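Local atomic coordinates of protein - conserved hypothetical (Bacillus anthracis, PDB entry 4LES), a protein that is of unknown function but has a core of two antiparallel beta sheets packed against each other, consistent with a beta-sandwich-like domain. Residues F83-K88 and V195-E200; P133-V138 and K175-V180. All blocks are in the same frame, centred on the assembly; numbering follows the deposited sequence.

Interaction 1. Residues F83-K88 and V195-E200; sequences FDVTVK and VVVNNE. With EOH (ethanol), chain D.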
# COMPACT_ATOMS: atom_id res chain seq x y z
N PHE A 83 -1.93 -10.88 13.20
CA PHE A 83 -2.47 -10.69 11.87
C PHE A 83 -1.68 -11.37 10.75
O PHE A 83 -0.46 -11.41 10.79
CB PHE A 83 -2.44 -9.17 11.54
CG PHE A 83 -3.17 -8.29 12.54
CD1 PHE A 83 -4.51 -7.99 12.38
CD2 PHE A 83 -2.50 -7.73 13.62
CE1 PHE A 83 -5.19 -7.18 13.29
CE2 PHE A 83 -3.17 -6.93 14.55
CZ PHE A 83 -4.51 -6.65 14.39
N ASP A 84 -2.40 -11.85 9.73
CA ASP A 84 -1.78 -12.33 8.48
C ASP A 84 -1.96 -11.17 7.53
O ASP A 84 -3.09 -10.75 7.28
CB ASP A 84 -2.47 -13.58 7.91
CG ASP A 84 -2.01 -14.87 8.59
OD1 ASP A 84 -0.96 -14.84 9.27
OD2 ASP A 84 -2.72 -15.89 8.47
N VAL A 85 -0.85 -10.65 7.03
CA VAL A 85 -0.86 -9.51 6.14
C VAL A 85 -0.60 -9.95 4.71
O VAL A 85 0.42 -10.57 4.43
CB VAL A 85 0.22 -8.50 6.55
CG1 VAL A 85 0.27 -7.35 5.57
CG2 VAL A 85 -0.03 -7.99 7.97
N THR A 86 -1.53 -9.67 3.81
CA THR A 86 -1.37 -10.03 2.41
C THR A 86 -0.97 -8.81 1.63
O THR A 86 -1.57 -7.74 1.79
CB THR A 86 -2.69 -10.56 1.84
OG1 THR A 86 -3.03 -11.75 2.53
CG2 THR A 86 -2.54 -10.89 0.35
N VAL A 87 0.09 -8.94 0.84
CA VAL A 87 0.52 -7.89 -0.06
C VAL A 87 0.15 -8.38 -1.46
O VAL A 87 0.60 -9.42 -1.92
CB VAL A 87 2.02 -7.59 0.04
CG1 VAL A 87 2.41 -6.49 -0.93
CG2 VAL A 87 2.33 -7.14 1.46
N LYS A 88 -0.70 -7.62 -2.14
CA LYS A 88 -1.18 -8.09 -3.43
C LYS A 88 -0.31 -7.61 -4.54
O LYS A 88 0.26 -8.38 -5.25
CB LYS A 88 -2.61 -7.64 -3.62
CG LYS A 88 -3.53 -8.20 -2.56
CD LYS A 88 -4.94 -7.66 -2.75
CE LYS A 88 -5.88 -8.32 -1.77
NZ LYS A 88 -7.26 -7.78 -1.85
N VAL A 195 9.19 -4.21 -0.34
CA VAL A 195 8.09 -3.97 0.59
C VAL A 195 8.49 -4.68 1.90
O VAL A 195 8.83 -5.87 1.88
CB VAL A 195 6.73 -4.48 0.09
CG1 VAL A 195 5.71 -4.34 1.20
CG2 VAL A 195 6.29 -3.67 -1.13
N VAL A 196 8.52 -3.92 3.00
CA VAL A 196 8.88 -4.48 4.30
C VAL A 196 7.63 -4.59 5.19
O VAL A 196 6.90 -3.61 5.40
CB VAL A 196 10.00 -3.68 5.02
CG1 VAL A 196 10.26 -4.22 6.41
CG2 VAL A 196 11.27 -3.72 4.18
N VAL A 197 7.40 -5.80 5.69
CA VAL A 197 6.25 -6.07 6.50
C VAL A 197 6.63 -6.37 7.96
O VAL A 197 7.43 -7.28 8.26
CB VAL A 197 5.42 -7.23 5.90
CG1 VAL A 197 4.25 -7.58 6.82
CG2 VAL A 197 4.89 -6.84 4.52
N ASN A 198 6.08 -5.54 8.83
CA ASN A 198 6.25 -5.64 10.27
C ASN A 198 7.71 -5.59 10.67
O ASN A 198 8.07 -6.17 11.67
CB ASN A 198 5.66 -6.97 10.74
CG ASN A 198 5.40 -6.97 12.23
OD1 ASN A 198 4.97 -5.97 12.79
ND2 ASN A 198 5.66 -8.09 12.87
N ASN A 199 8.52 -4.91 9.87
CA ASN A 199 9.98 -4.88 10.03
C ASN A 199 10.53 -6.28 10.21
O ASN A 199 11.52 -6.48 10.87
CB ASN A 199 10.36 -3.97 11.20
CG ASN A 199 10.13 -2.52 10.88
OD1 ASN A 199 10.73 -1.98 9.94
ND2 ASN A 199 9.27 -1.86 11.65
N GLU A 200 9.87 -7.25 9.59
CA GLU A 200 10.17 -8.66 9.77
C GLU A 200 10.39 -9.40 8.45
O GLU A 200 11.13 -10.38 8.41
CB GLU A 200 8.97 -9.27 10.50
CG GLU A 200 9.14 -10.68 11.00
CD GLU A 200 7.92 -11.15 11.78
OE1 GLU A 200 7.99 -12.25 12.33
OE2 GLU A 200 6.90 -10.45 11.85
C1 EOH D . -5.07 -16.71 5.93
C2 EOH D . -5.67 -17.21 7.22
O EOH D . -4.40 -15.46 6.14

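Interaction 2. Residues P133-V138 and K175-V180; sequences PSVDLV and KRQNKV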
# COMPACT_ATOMS: atom_id res chain seq x y z
N PRO A 133 0.15 -4.64 11.46
CA PRO A 133 1.56 -4.47 11.18
C PRO A 133 1.87 -3.41 10.13
O PRO A 133 1.09 -3.19 9.22
CB PRO A 133 1.97 -5.85 10.64
CG PRO A 133 1.01 -6.80 11.25
CD PRO A 133 -0.28 -6.04 11.29
N SER A 134 3.03 -2.79 10.27
CA SER A 134 3.50 -1.83 9.30
C SER A 134 3.78 -2.50 7.94
O SER A 134 4.25 -3.65 7.87
CB SER A 134 4.81 -1.22 9.80
OG SER A 134 5.79 -2.25 9.95
N VAL A 135 3.48 -1.78 6.87
CA VAL A 135 3.79 -2.22 5.52
C VAL A 135 4.42 -0.99 4.90
O VAL A 135 3.75 0.01 4.72
CB VAL A 135 2.53 -2.65 4.72
CG1 VAL A 135 2.90 -3.01 3.29
CG2 VAL A 135 1.81 -3.82 5.38
N ASP A 136 5.72 -1.06 4.60
CA ASP A 136 6.42 0.09 4.05
C ASP A 136 7.16 -0.19 2.75
O ASP A 136 7.69 -1.26 2.54
CB ASP A 136 7.46 0.57 5.02
CG ASP A 136 6.87 1.05 6.32
OD1 ASP A 136 5.88 1.81 6.31
OD2 ASP A 136 7.42 0.66 7.34
N LEU A 137 7.17 0.83 1.90
CA LEU A 137 7.90 0.84 0.68
C LEU A 137 9.30 1.26 1.07
O LEU A 137 9.47 2.29 1.73
CB LEU A 137 7.32 1.85 -0.29
CG LEU A 137 8.10 1.99 -1.58
CD1 LEU A 137 7.92 0.74 -2.44
CD2 LEU A 137 7.62 3.23 -2.31
N VAL A 138 10.29 0.47 0.66
CA VAL A 138 11.69 0.75 1.03
C VAL A 138 12.59 0.66 -0.17
O VAL A 138 12.41 -0.23 -1.03
CB VAL A 138 12.18 -0.24 2.09
CG1 VAL A 138 13.59 0.12 2.56
CG2 VAL A 138 11.23 -0.25 3.27
N LYS A 175 -9.07 -6.31 6.77
CA LYS A 175 -9.11 -4.87 6.58
C LYS A 175 -8.08 -4.42 5.54
O LYS A 175 -6.89 -4.72 5.66
CB LYS A 175 -8.87 -4.20 7.93
CG LYS A 175 -8.28 -2.80 7.92
CD LYS A 175 -9.14 -1.74 7.24
CE LYS A 175 -8.46 -0.37 7.36
NZ LYS A 175 -8.74 0.58 6.25
N ARG A 176 -8.55 -3.72 4.51
CA ARG A 176 -7.66 -3.21 3.47
C ARG A 176 -6.73 -2.18 4.06
O ARG A 176 -7.10 -1.44 4.94
CB ARG A 176 -8.43 -2.56 2.32
CG ARG A 176 -9.23 -3.49 1.42
CD ARG A 176 -8.44 -4.68 0.87
NE ARG A 176 -7.14 -4.35 0.22
CZ ARG A 176 -6.92 -4.20 -1.09
NH1 ARG A 176 -7.88 -4.33 -1.99
NH2 ARG A 176 -5.70 -3.89 -1.50
N GLN A 177 -5.49 -2.17 3.60
CA GLN A 177 -4.48 -1.21 4.08
C GLN A 177 -3.60 -0.79 2.91
O GLN A 177 -2.39 -1.07 2.85
CB GLN A 177 -3.69 -1.67 5.35
CG GLN A 177 -3.18 -3.12 5.44
CD GLN A 177 -2.28 -3.41 6.68
OE1 GLN A 177 -2.28 -4.52 7.23
NE2 GLN A 177 -1.50 -2.42 7.10
N ASN A 178 -4.24 -0.10 1.96
CA ASN A 178 -3.53 0.43 0.80
C ASN A 178 -2.67 1.62 1.18
O ASN A 178 -3.11 2.47 1.91
CB ASN A 178 -4.54 0.82 -0.28
CG ASN A 178 -5.26 -0.40 -0.85
OD1 ASN A 178 -4.70 -1.49 -0.91
ND2 ASN A 178 -6.50 -0.23 -1.21
N LYS A 179 -1.43 1.66 0.71
CA LYS A 179 -0.56 2.82 0.96
C LYS A 179 -0.25 3.46 -0.38
O LYS A 179 -0.07 2.75 -1.39
CB LYS A 179 0.80 2.40 1.52
CG LYS A 179 0.79 1.35 2.59
CD LYS A 179 0.18 1.85 3.86
CE LYS A 179 0.54 0.86 4.96
NZ LYS A 179 -0.35 0.98 6.12
N VAL A 180 -0.15 4.78 -0.40
CA VAL A 180 0.20 5.49 -1.62
C VAL A 180 1.34 6.46 -1.35
O VAL A 180 1.24 7.33 -0.47
CB VAL A 180 -1.02 6.23 -2.22
CG1 VAL A 180 -0.64 6.95 -3.50
CG2 VAL A 180 -2.16 5.25 -2.47
O HOH W 1 2.67 0.78 7.41

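Interaction 1. Residues F83-K88 and V195-E200
V85 and V87 face V195 and V197 across the inside of a sandwich-like pair of beta sheets, each pair belonging to a different sheet. Segment 83-88 lies on an inner strand (83-96) of the four-stranded sheet, and 195-197 on the middle strand (193-197) of the three-stranded one. The segment axes lie 9.7 Å apart and no hydrogen bond crosses between them, as expected of packing between sheets. Their directions are nearly antiparallel, at 171°.

V197 makes the most contact, dividing its two methyls between two partners. With chi1 at 176°, CG1 is anti to the backbone N and meets V85 tip to tip, 4.1 Å from V85 CB. The same torsion sets CG2 anti to the carbonyl carbon, and V197 CG2 comes within 4.0 Å of V87 CG2. Here the two side chains run alongside each other with opposed directions. V87 CG2 also reaches V195 CG1 at 4.4 Å, a looser contact, so one methyl of V87 touches both V195 and V197. All four residues are buried, and the interface is purely apolar. V135 extends this core by packing on both V85 and V195.

Away from the interface, D84 OD1 is hydrogen-bonded to H79 ND1. Its other oxygen, OD2, lies 2.9 Å from the ethanol O, as part of a site that also includes D77 OD2. The ethanol probably comes from the crystallisation liquor.

Beyond V197 a beta turn with two left-handed central residues, N198 and N199, joins strands 193-197 and 201-204 as a hairpin; E200 N closes it on V197 O at 2.8 Å. The side chains add a second clasp: N198 ND2 donates to E200 OE2 at 2.9 Å and 165°. E200 OE2 lies in the amide plane of N198, but the donor meets OE2 on its anti side, 30° out of the carboxylate plane.

Interaction 2. Residues P133-V138 and K175-V180
Edge strands of the two sheets meet here, with Q177 and K179 reaching across to P133 and V135. Q177 lies where strand 174-184 is interrupted, and its side chain bridges the gap to the residues leading into strand 135-139. With chi1 at 43°, CG is tucked over the backbone, flanked by N and C, and from there the chain runs out extended. Q177 NE2 thus arrives 3.4 Å from P133 O, a weak hydrogen bond although its N-H...O angle is a fairly straight 160°. The same nitrogen lies 4.0 Å from V135 CG2, where the two side chains pass at a slant.

In the sandwich-like core, V135 points into the space between the sheets, where it also packs on V115 of strand 110-121, in the larger sheet. K179 covers it from the side of strand 179-180. A bend at chi2 (-68°) lays the lysine chain against V135: K179 CE is 4.0 Å from V135 CB and 3.3 Å from V135 O. The contact with the carbonyl is made by a methylene next to the ammonium, probably polarised by it. A water oxygen accepts from V135 N (N to water O 2.7 Å) and, weakly, from K179 NZ, joining strand backbone to lysine end.

How the interactions relate
The centres of interactions 1 and 2 are 8 Å apart, and both join the four-stranded sheet to the three-stranded one. Along the chain the order is 83-88, 133-138, 175-180, 195-200, which nests interaction 2 inside the loop closed by interaction 1. In the smaller sheet, strands 135-139 and 193-197 are neighbours: V196 N lies 2.8 Å from D136 O and N198 N 2.8 Å from S134 O, both probable hydrogen bonds. In the larger sheet, strand 110-121 separates 83-96 from 174-184. F83 CD2 packs 3.6 Å from P133 CD. The same pair of sheets therefore meets through inner strands in interaction 1 and through outermost strands in interaction 2.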